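Local coordinates for EscN (Escherichia coli O127:H6, PDB 2OBM), which belongs to the ATP synthase alpha/beta family of P-loop proteins, probably serves a type III secretion system and is modelled with bound ADP, at residues Ile105-Arg110 and Val169-Arg174. The protein carries 1 engineered substitution. Sequence-based numbering, arbitrary orientation.
Sequences IGERGR and VTRYAR
Gly106 and Arg171 bring the two backbones to 5.6 Å between their CA atoms, where the chain leaving strand 99-105 passes the first turn of helix 169-182, the helix that follows the adjoining parallel strand 161-167. Arg171 contributes the largest share of the contact, its aliphatic shaft laid along the backbone of Ile105 and Gly106. Its CB lies 3.4 Å from the carbonyl O of Ile105 and its CD 3.6 Å from the O of Gly106. Bends at chi2 and chi3 (-145° and -146°) bring the guanidinium alongside Gly106, whose O lies over one face, while Ile105 O lies near the plane at the edge. Gly106, with phi of 92°, sits at backbone angles that suit glycine, and the CD of Arg171 occupies the side where a beta carbon would project. No direct hydrogen bond joins the segments; instead a water donates to Ile105 O at 2.7 Å and accepts a weak bond from Arg171 NE at 3.3 Å. On the buried side, Ile105 sets CG2 anti to its backbone N and against the helix backbone, 4.0 Å from Tyr172 N, while its CD1 meets Tyr172 CB at 4.3 Å. The tyrosine ring points off toward helix 194-204, where its OH hydrogen-bonds Ser199 OG, and both residues also pack on helix 138-156. Glu107 brings only its CG near Arg171; its OE1 forms a salt bridge with Lys84 of the probable Walker A loop, near the bound ADP. Glu107 OE1 and Arg171 NH2 remain 5.2 Å apart, so any attraction between them is probably a longer-range one. Van der Waals contacts and a water bridge weak on its arginine side thus join the loop after strand 99-105 to the start of helix 169-182, while the carboxylate of Glu107 is engaged by Lys84 rather than by Arg171.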
loop_
_atom_site.group_PDB
_atom_site.type_symbol
_atom_site.label_atom_id
_atom_site.label_comp_id
_atom_site.label_asym_id
_atom_site.label_seq_id
_atom_site.Cartn_x
_atom_site.Cartn_y
_atom_site.Cartn_z
ATOM N N ILE A 105 8.747 3.801 8.772
ATOM C CA ILE A 105 8.776 4.876 9.743
ATOM C C ILE A 105 8.070 4.571 11.072
ATOM O O ILE A 105 6.882 4.251 11.096
ATOM C CB ILE A 105 8.117 6.177 9.147
ATOM C CG1 ILE A 105 8.772 6.566 7.810
ATOM C CG2 ILE A 105 8.153 7.336 10.171
ATOM C CD1 ILE A 105 8.002 7.697 7.008
ATOM N N GLY A 106 8.804 4.699 12.176
ATOM C CA GLY A 106 8.200 4.703 13.504
ATOM C C GLY A 106 8.088 3.375 14.248
ATOM O O GLY A 106 7.673 3.355 15.414
ATOM N N GLU A 107 8.446 2.278 13.580
ATOM C CA GLU A 107 8.390 0.946 14.178
ATOM C C GLU A 107 9.718 0.612 14.878
ATOM O O GLU A 107 10.744 1.258 14.644
ATOM C CB GLU A 107 8.062 -0.124 13.117
ATOM C CG GLU A 107 6.573 -0.251 12.729
ATOM C CD GLU A 107 6.323 -1.390 11.725
ATOM O OE1 GLU A 107 5.143 -1.727 11.438
ATOM O OE2 GLU A 107 7.312 -1.954 11.208
ATOM N N ARG A 108 9.690 -0.387 15.756
ATOM C CA ARG A 108 10.913 -0.812 16.423
ATOM C C ARG A 108 11.742 -1.637 15.460
ATOM O O ARG A 108 11.223 -2.164 14.466
ATOM C CB ARG A 108 10.615 -1.584 17.708
ATOM C CG ARG A 108 10.065 -0.700 18.812
ATOM C CD ARG A 108 9.561 -1.507 19.995
ATOM N NE ARG A 108 9.077 -0.625 21.063
ATOM C CZ ARG A 108 9.006 -0.962 22.350
ATOM N NH1 ARG A 108 9.398 -2.168 22.762
ATOM N NH2 ARG A 108 8.547 -0.082 23.228
ATOM N N GLY A 109 13.035 -1.720 15.744
ATOM C CA GLY A 109 13.963 -2.428 14.882
ATOM C C GLY A 109 13.623 -3.885 14.636
ATOM O O GLY A 109 14.029 -4.441 13.619
ATOM N N ARG A 110 12.894 -4.512 15.564
ATOM C CA ARG A 110 12.484 -5.908 15.392
ATOM C C ARG A 110 11.520 -6.049 14.234
ATOM O O ARG A 110 11.698 -6.914 13.381
ATOM C CB ARG A 110 11.824 -6.464 16.656
ATOM C CG ARG A 110 11.188 -7.862 16.466
ATOM C CD ARG A 110 10.998 -8.575 17.810
ATOM N NE ARG A 110 10.722 -10.012 17.673
ATOM C CZ ARG A 110 9.603 -10.617 18.082
ATOM N NH1 ARG A 110 9.450 -11.931 17.916
ATOM N NH2 ARG A 110 8.635 -9.916 18.667
ATOM N N VAL A 169 1.913 6.369 6.934
ATOM C CA VAL A 169 1.599 7.803 6.960
ATOM C C VAL A 169 1.158 8.205 8.373
ATOM O O VAL A 169 1.462 9.297 8.848
ATOM C CB VAL A 169 0.573 8.230 5.863
ATOM C CG1 VAL A 169 -0.816 7.708 6.164
ATOM C CG2 VAL A 169 0.535 9.747 5.727
ATOM N N THR A 170 0.493 7.287 9.058
ATOM C CA THR A 170 0.119 7.474 10.451
ATOM C C THR A 170 1.298 7.915 11.347
ATOM O O THR A 170 1.153 8.828 12.170
ATOM C CB THR A 170 -0.457 6.180 11.020
ATOM O OG1 THR A 170 -1.658 5.845 10.319
ATOM C CG2 THR A 170 -0.762 6.336 12.533
ATOM N N ARG A 171 2.435 7.239 11.215
ATOM C CA ARG A 171 3.571 7.506 12.079
ATOM C C ARG A 171 4.449 8.621 11.551
ATOM O O ARG A 171 5.107 9.280 12.338
ATOM C CB ARG A 171 4.392 6.254 12.365
ATOM C CG ARG A 171 3.625 5.203 13.128
ATOM C CD ARG A 171 4.533 4.461 14.099
ATOM N NE ARG A 171 4.155 3.055 14.237
ATOM C CZ ARG A 171 3.615 2.523 15.327
ATOM N NH1 ARG A 171 3.385 3.272 16.412
ATOM N NH2 ARG A 171 3.315 1.230 15.337
ATOM N N TYR A 172 4.455 8.835 10.236
ATOM C CA TYR A 172 4.941 10.098 9.697
ATOM C C TYR A 172 4.237 11.289 10.391
ATOM O O TYR A 172 4.897 12.236 10.839
ATOM C CB TYR A 172 4.739 10.194 8.175
ATOM C CG TYR A 172 4.645 11.641 7.760
ATOM C CD1 TYR A 172 5.794 12.433 7.699
ATOM C CD2 TYR A 172 3.415 12.242 7.514
ATOM C CE1 TYR A 172 5.728 13.768 7.373
ATOM C CE2 TYR A 172 3.338 13.599 7.204
ATOM C CZ TYR A 172 4.511 14.345 7.130
ATOM O OH TYR A 172 4.481 15.668 6.811
ATOM N N ALA A 173 2.904 11.221 10.479
ATOM C CA ALA A 173 2.055 12.319 10.993
ATOM C C ALA A 173 2.248 12.584 12.484
ATOM O O ALA A 173 2.173 13.727 12.956
ATOM C CB ALA A 173 0.598 12.018 10.726
ATOM N N ARG A 174 2.479 11.513 13.228
ATOM C CA ARG A 174 2.820 11.636 14.627
ATOM C C ARG A 174 4.136 12.355 14.800
ATOM O O ARG A 174 4.250 13.200 15.667
ATOM C CB ARG A 174 2.856 10.268 15.289
ATOM C CG ARG A 174 1.469 9.657 15.309
ATOM C CD ARG A 174 1.461 8.276 15.907
ATOM N NE ARG A 174 0.083 7.806 15.974
ATOM C CZ ARG A 174 -0.265 6.548 16.176
ATOM N NH1 ARG A 174 0.676 5.621 16.328
ATOM N NH2 ARG A 174 -1.553 6.228 16.219
HETATM O O HOH W 1 4.528 3.002 10.936
#